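Invasion protein InvA (Salmonella enterica, PDB 2X49) forms part of the type III secretion export apparatus in the bacterial inner membrane and takes part in invasion of intestinal epithelial cells. Local coordinates at residues 37-42 / 227-232; 159-164 / 193-198. All coordinates share one frame; numbering follows the deposited sequence.

Contact 1: residues 37-42 / 227-232; sequences IDYGVR and CHKFAN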
loop_
_atom_site.group_PDB
_atom_site.type_symbol
_atom_site.label_atom_id
_atom_site.label_comp_id
_atom_site.label_asym_id
_atom_site.label_seq_id
_atom_site.Cartn_x
_atom_site.Cartn_y
_atom_site.Cartn_z
ATOM N N ILE A 37 -3.707 -13.803 3.037
ATOM C CA ILE A 37 -2.744 -13.928 4.163
ATOM C C ILE A 37 -2.302 -12.569 4.626
ATOM O O ILE A 37 -2.286 -12.240 5.812
ATOM C CB ILE A 37 -1.553 -14.807 3.794
ATOM C CG1 ILE A 37 -2.034 -16.256 3.733
ATOM C CG2 ILE A 37 -0.493 -14.779 4.892
ATOM C CD1 ILE A 37 -1.099 -17.255 3.040
ATOM N N ASP A 38 -1.991 -11.754 3.635
ATOM C CA ASP A 38 -1.277 -10.472 3.844
ATOM C C ASP A 38 -2.194 -9.374 4.369
ATOM O O ASP A 38 -1.769 -8.504 5.128
ATOM C CB ASP A 38 -0.523 -9.961 2.622
ATOM C CG ASP A 38 0.713 -10.779 2.269
ATOM O OD1 ASP A 38 1.159 -11.641 3.064
ATOM O OD2 ASP A 38 1.243 -10.456 1.175
ATOM N N TYR A 39 -3.434 -9.404 3.928
ATOM C CA TYR A 39 -4.392 -8.309 4.192
ATOM C C TYR A 39 -5.677 -8.707 4.912
ATOM O O TYR A 39 -6.406 -7.824 5.430
ATOM C CB TYR A 39 -4.738 -7.566 2.882
ATOM C CG TYR A 39 -3.557 -6.849 2.314
ATOM C CD1 TYR A 39 -3.093 -5.663 2.868
ATOM C CD2 TYR A 39 -2.834 -7.409 1.271
ATOM C CE1 TYR A 39 -1.972 -5.045 2.399
ATOM C CE2 TYR A 39 -1.686 -6.775 0.771
ATOM C CZ TYR A 39 -1.285 -5.596 1.325
ATOM O OH TYR A 39 -0.159 -5.014 0.838
ATOM N N GLY A 40 -5.973 -9.983 4.943
ATOM C CA GLY A 40 -7.110 -10.507 5.684
ATOM C C GLY A 40 -8.438 -10.459 4.993
ATOM O O GLY A 40 -9.479 -10.704 5.605
ATOM N N VAL A 41 -8.388 -10.157 3.720
ATOM C CA VAL A 41 -9.615 -10.156 2.889
ATOM C C VAL A 41 -9.398 -10.890 1.584
ATOM O O VAL A 41 -8.286 -11.106 1.105
ATOM C CB VAL A 41 -10.186 -8.745 2.668
ATOM C CG1 VAL A 41 -10.478 -8.046 4.052
ATOM C CG2 VAL A 41 -9.215 -7.935 1.853
ATOM N N ARG A 42 -10.512 -11.270 1.005
ATOM C CA ARG A 42 -10.509 -12.124 -0.182
ATOM C C ARG A 42 -10.652 -11.298 -1.434
ATOM O O ARG A 42 -11.443 -10.356 -1.491
ATOM C CB ARG A 42 -11.655 -13.093 -0.136
ATOM C CG ARG A 42 -11.795 -13.908 1.101
ATOM C CD ARG A 42 -10.985 -15.135 0.955
ATOM N NE ARG A 42 -11.264 -16.124 2.004
ATOM C CZ ARG A 42 -10.554 -17.241 2.118
ATOM N NH1 ARG A 42 -9.626 -17.474 1.235
ATOM N NH2 ARG A 42 -10.777 -18.103 3.082
ATOM N N CYS A 227 3.686 -1.234 11.433
ATOM C CA CYS A 227 5.109 -1.118 11.279
ATOM C C CYS A 227 5.678 -2.469 10.687
ATOM O O CYS A 227 6.441 -2.493 9.715
ATOM C CB CYS A 227 5.709 -0.690 12.610
ATOM S SG CYS A 227 7.488 -0.562 12.728
ATOM N N HIS A 228 5.248 -3.545 11.299
ATOM C CA HIS A 228 5.792 -4.900 10.971
ATOM C C HIS A 228 5.491 -5.258 9.525
ATOM O O HIS A 228 6.254 -5.953 8.828
ATOM C CB HIS A 228 5.243 -5.963 11.921
ATOM C CG HIS A 228 6.024 -6.081 13.186
ATOM N ND1 HIS A 228 6.205 -5.214 14.218
ATOM C CD2 HIS A 228 6.728 -7.223 13.508
ATOM C CE1 HIS A 228 7.023 -5.840 15.131
ATOM N NE2 HIS A 228 7.332 -7.043 14.674
ATOM N N LYS A 229 4.379 -4.744 9.062
ATOM C CA LYS A 229 3.942 -4.995 7.677
ATOM C C LYS A 229 4.797 -4.270 6.656
ATOM O O LYS A 229 5.234 -4.843 5.662
ATOM C CB LYS A 229 2.472 -4.623 7.460
ATOM C CG LYS A 229 1.972 -5.192 6.122
ATOM C CD LYS A 229 0.559 -4.834 5.839
ATOM C CE LYS A 229 0.242 -5.096 4.371
ATOM N NZ LYS A 229 0.816 -4.075 3.459
ATOM N N PHE A 230 5.015 -2.995 6.904
ATOM C CA PHE A 230 5.744 -2.150 5.973
ATOM C C PHE A 230 7.209 -2.478 5.907
ATOM O O PHE A 230 7.852 -2.332 4.876
ATOM C CB PHE A 230 5.553 -0.661 6.237
ATOM C CG PHE A 230 4.294 -0.107 5.609
ATOM C CD1 PHE A 230 4.255 0.288 4.304
ATOM C CD2 PHE A 230 3.162 0.064 6.413
ATOM C CE1 PHE A 230 3.085 0.794 3.763
ATOM C CE2 PHE A 230 2.004 0.558 5.873
ATOM C CZ PHE A 230 1.965 0.931 4.581
ATOM N N ALA A 231 7.704 -2.979 7.019
ATOM C CA ALA A 231 9.157 -3.146 7.166
ATOM C C ALA A 231 9.541 -4.523 6.665
ATOM O O ALA A 231 10.710 -4.879 6.455
ATOM C CB ALA A 231 9.576 -2.951 8.637
ATOM N N ASN A 232 8.487 -5.275 6.443
ATOM C CA ASN A 232 8.590 -6.705 6.223
ATOM C C ASN A 232 9.371 -7.338 7.352
ATOM O O ASN A 232 9.029 -7.264 8.545
ATOM C CB ASN A 232 9.351 -7.000 4.919
ATOM C CG ASN A 232 8.545 -6.627 3.665
ATOM O OD1 ASN A 232 7.650 -5.783 3.711
ATOM N ND2 ASN A 232 8.862 -7.266 2.547
#
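Lys229 reaches out from helix 223-231 to the phenol of Tyr39, and its NZ donates a hydrogen bond to Tyr39 OH at 2.9 Å. The chain leaves its helix with CG anti to the backbone N (chi1 -167°), runs extended as far as CE and bends only at its last torsion (chi4 -75°), which turns the ammonium group onto the hydroxyl. The two side chains cross at about a right angle, though the exact placing of CE against the ring is doubtful. NZ has a second acceptor, the carbonyl oxygen of Arg188, so two bonds grip the ammonium. Tyr39 is the last residue of helix 27-39; Gly40 follows with positive phi and ends the helix, so the contact joins the C-terminal end of helix 27-39 to the last turns of helix 223-231 in this C-terminal, cytoplasmic domain of an FHIPEP-family export protein. The buried, tightly packed side is that of the tyrosine, whose ring meets that of Phe35 and whose side chain also touches Leu185. Toward Asp38 the packing is looser and partly open to solvent. The carboxylate, with Asp38 OD2 6.8 Å from Lys229 NZ, bonds instead to Tyr130 and Gln34; at that range it may still favour the lysine's positive charge.

Contact 2: residues 159-164 / 193-198; sequences AKFPDL and NMKLIM
The aliphatic chain of Lys195 lies over one face of the Phe161 ring, a CH-pi contact in which CE stands 4.0 Å from the Phe161 ring centroid and 19° off the ring normal. Extended along its whole length, with CG anti to the backbone N (chi1 180°), the lysine crosses the phenyl group at about a right angle; its CD comes within 3.7 Å of Phe161 CE2. The opposite face of the ring is covered near its rim by CB of Lys160, so the phenyl group sits between two lysines. Phe161 occupies the N-cap position of helix 162-169, and Asn193 the N-cap of helix 194-204, where its OD1 accepts a weak capping bond from Leu196 N. The contact thus pairs the N-terminal ends of two helices in the helical part of the domain. Aliphatic packing continues it toward the buried Met198: Leu164 CD2 meets Met198 CB at 4.1 Å and Lys195 CG at 4.2 Å. Leu164 also rests against backbone, its CD1 4.0 Å from Met198 O. Past CB the methionine folds back twice and carries its end away from residues 159-164, to pack on Leu154 and Leu157 of helix 147-158 and Ile177 of helix 174-185.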
loop_
_atom_site.group_PDB
_atom_site.type_symbol
_atom_site.label_atom_id
_atom_site.label_comp_id
_atom_site.label_asym_id
_atom_site.label_seq_id
_atom_site.Cartn_x
_atom_site.Cartn_y
_atom_site.Cartn_z
ATOM N N ALA A 159 -18.112 -15.725 16.875
ATOM C CA ALA A 159 -18.128 -17.158 17.170
ATOM C C ALA A 159 -17.065 -17.447 18.185
ATOM O O ALA A 159 -17.022 -18.508 18.791
ATOM C CB ALA A 159 -17.893 -17.994 15.907
ATOM N N LYS A 160 -16.198 -16.462 18.343
ATOM C CA LYS A 160 -14.994 -16.616 19.182
ATOM C C LYS A 160 -14.929 -15.676 20.364
ATOM O O LYS A 160 -14.499 -16.037 21.450
ATOM C CB LYS A 160 -13.740 -16.472 18.326
ATOM C CG LYS A 160 -13.680 -17.508 17.213
ATOM C CD LYS A 160 -12.359 -17.451 16.483
ATOM C CE LYS A 160 -12.140 -16.091 15.876
ATOM N NZ LYS A 160 -10.769 -15.955 15.301
ATOM N N PHE A 161 -15.413 -14.478 20.126
ATOM C CA PHE A 161 -15.400 -13.403 21.129
ATOM C C PHE A 161 -16.748 -12.662 21.205
ATOM O O PHE A 161 -16.840 -11.497 20.855
ATOM C CB PHE A 161 -14.239 -12.460 20.853
ATOM C CG PHE A 161 -12.906 -13.173 20.766
ATOM C CD1 PHE A 161 -12.355 -13.762 21.892
ATOM C CD2 PHE A 161 -12.228 -13.263 19.563
ATOM C CE1 PHE A 161 -11.126 -14.439 21.816
ATOM C CE2 PHE A 161 -10.998 -13.928 19.477
ATOM C CZ PHE A 161 -10.451 -14.512 20.607
ATOM N N PRO A 162 -17.797 -13.353 21.677
ATOM C CA PRO A 162 -19.147 -12.787 21.551
ATOM C C PRO A 162 -19.353 -11.494 22.282
ATOM O O PRO A 162 -20.086 -10.628 21.825
ATOM C CB PRO A 162 -20.051 -13.874 22.119
ATOM C CG PRO A 162 -19.250 -15.120 22.081
ATOM C CD PRO A 162 -17.808 -14.771 22.065
ATOM N N ASP A 163 -18.671 -11.347 23.402
ATOM C CA ASP A 163 -18.917 -10.168 24.265
ATOM C C ASP A 163 -18.223 -8.931 23.697
ATOM O O ASP A 163 -18.680 -7.783 23.778
ATOM C CB ASP A 163 -18.544 -10.437 25.721
ATOM C CG ASP A 163 -19.658 -11.136 26.472
ATOM O OD1 ASP A 163 -20.365 -12.001 25.880
ATOM O OD2 ASP A 163 -19.839 -10.827 27.669
ATOM N N LEU A 164 -17.130 -9.201 23.030
ATOM C CA LEU A 164 -16.381 -8.139 22.397
ATOM C C LEU A 164 -17.195 -7.554 21.232
ATOM O O LEU A 164 -17.326 -6.353 21.071
ATOM C CB LEU A 164 -15.005 -8.648 21.933
ATOM C CG LEU A 164 -14.171 -7.680 21.128
ATOM C CD1 LEU A 164 -13.886 -6.372 21.835
ATOM C CD2 LEU A 164 -12.878 -8.377 20.691
ATOM N N ASN A 193 -5.807 -9.005 11.792
ATOM C CA ASN A 193 -5.935 -9.036 13.265
ATOM C C ASN A 193 -7.203 -8.336 13.720
ATOM O O ASN A 193 -7.171 -7.247 14.305
ATOM C CB ASN A 193 -4.723 -8.429 13.936
ATOM C CG ASN A 193 -4.599 -8.881 15.365
ATOM O OD1 ASN A 193 -5.588 -9.338 15.989
ATOM N ND2 ASN A 193 -3.373 -8.812 15.897
ATOM N N MET A 194 -8.304 -8.981 13.397
ATOM C CA MET A 194 -9.617 -8.408 13.609
ATOM C C MET A 194 -9.873 -8.215 15.077
ATOM O O MET A 194 -10.510 -7.245 15.459
ATOM C CB MET A 194 -10.710 -9.253 12.960
ATOM C CG MET A 194 -12.019 -8.480 12.776
ATOM S SD MET A 194 -11.827 -7.093 11.611
ATOM C CE MET A 194 -11.817 -7.970 10.042
ATOM N N LYS A 195 -9.307 -9.077 15.886
ATOM C CA LYS A 195 -9.594 -9.049 17.341
ATOM C C LYS A 195 -9.047 -7.738 17.892
ATOM O O LYS A 195 -9.684 -7.004 18.669
ATOM C CB LYS A 195 -8.992 -10.213 18.106
ATOM C CG LYS A 195 -9.285 -10.186 19.629
ATOM C CD LYS A 195 -8.577 -11.300 20.352
ATOM C CE LYS A 195 -8.855 -11.285 21.863
ATOM N NZ LYS A 195 -8.069 -12.306 22.653
ATOM N N LEU A 196 -7.850 -7.425 17.462
ATOM C CA LEU A 196 -7.208 -6.168 17.944
ATOM C C LEU A 196 -7.902 -4.913 17.427
ATOM O O LEU A 196 -8.029 -3.881 18.106
ATOM C CB LEU A 196 -5.722 -6.161 17.636
ATOM C CG LEU A 196 -4.977 -7.153 18.527
ATOM C CD1 LEU A 196 -3.449 -6.964 18.360
ATOM C CD2 LEU A 196 -5.394 -7.071 20.007
ATOM N N ILE A 197 -8.398 -4.986 16.216
ATOM C CA ILE A 197 -9.055 -3.887 15.630
ATOM C C ILE A 197 -10.328 -3.640 16.428
ATOM O O ILE A 197 -10.679 -2.504 16.702
ATOM C CB ILE A 197 -9.344 -4.066 14.141
ATOM C CG1 ILE A 197 -8.025 -3.995 13.380
ATOM C CG2 ILE A 197 -10.243 -2.985 13.598
ATOM C CD1 ILE A 197 -8.167 -4.451 11.942
ATOM N N MET A 198 -11.027 -4.709 16.703
ATOM C CA MET A 198 -12.299 -4.637 17.477
ATOM C C MET A 198 -12.066 -4.129 18.876
ATOM O O MET A 198 -12.879 -3.346 19.405
ATOM C CB MET A 198 -13.069 -5.941 17.437
ATOM C CG MET A 198 -13.576 -6.321 16.084
ATOM S SD MET A 198 -14.881 -5.219 15.532
ATOM C CE MET A 198 -14.108 -4.486 14.114
#

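Overall arrangement
The centres of the contacts are 18 Å apart, and their nearest atoms come within about 6 Å without touching. The centre of contact 1 is about 9 Å, and that of contact 2 about 25 Å, from the centre of the chain. Contact 1 joins residues 37-42 to 227-232, with 184 residues between them; contact 2 joins helices 162-169 and 194-204, closer in sequence and contained within that interval. Both are partly buried, yet their chemistry differs: a polar bond near the C-terminal ends of two helices in the more central site, apolar and CH-pi packing at helix N-termini in the peripheral one. Helix 174-185 borders both.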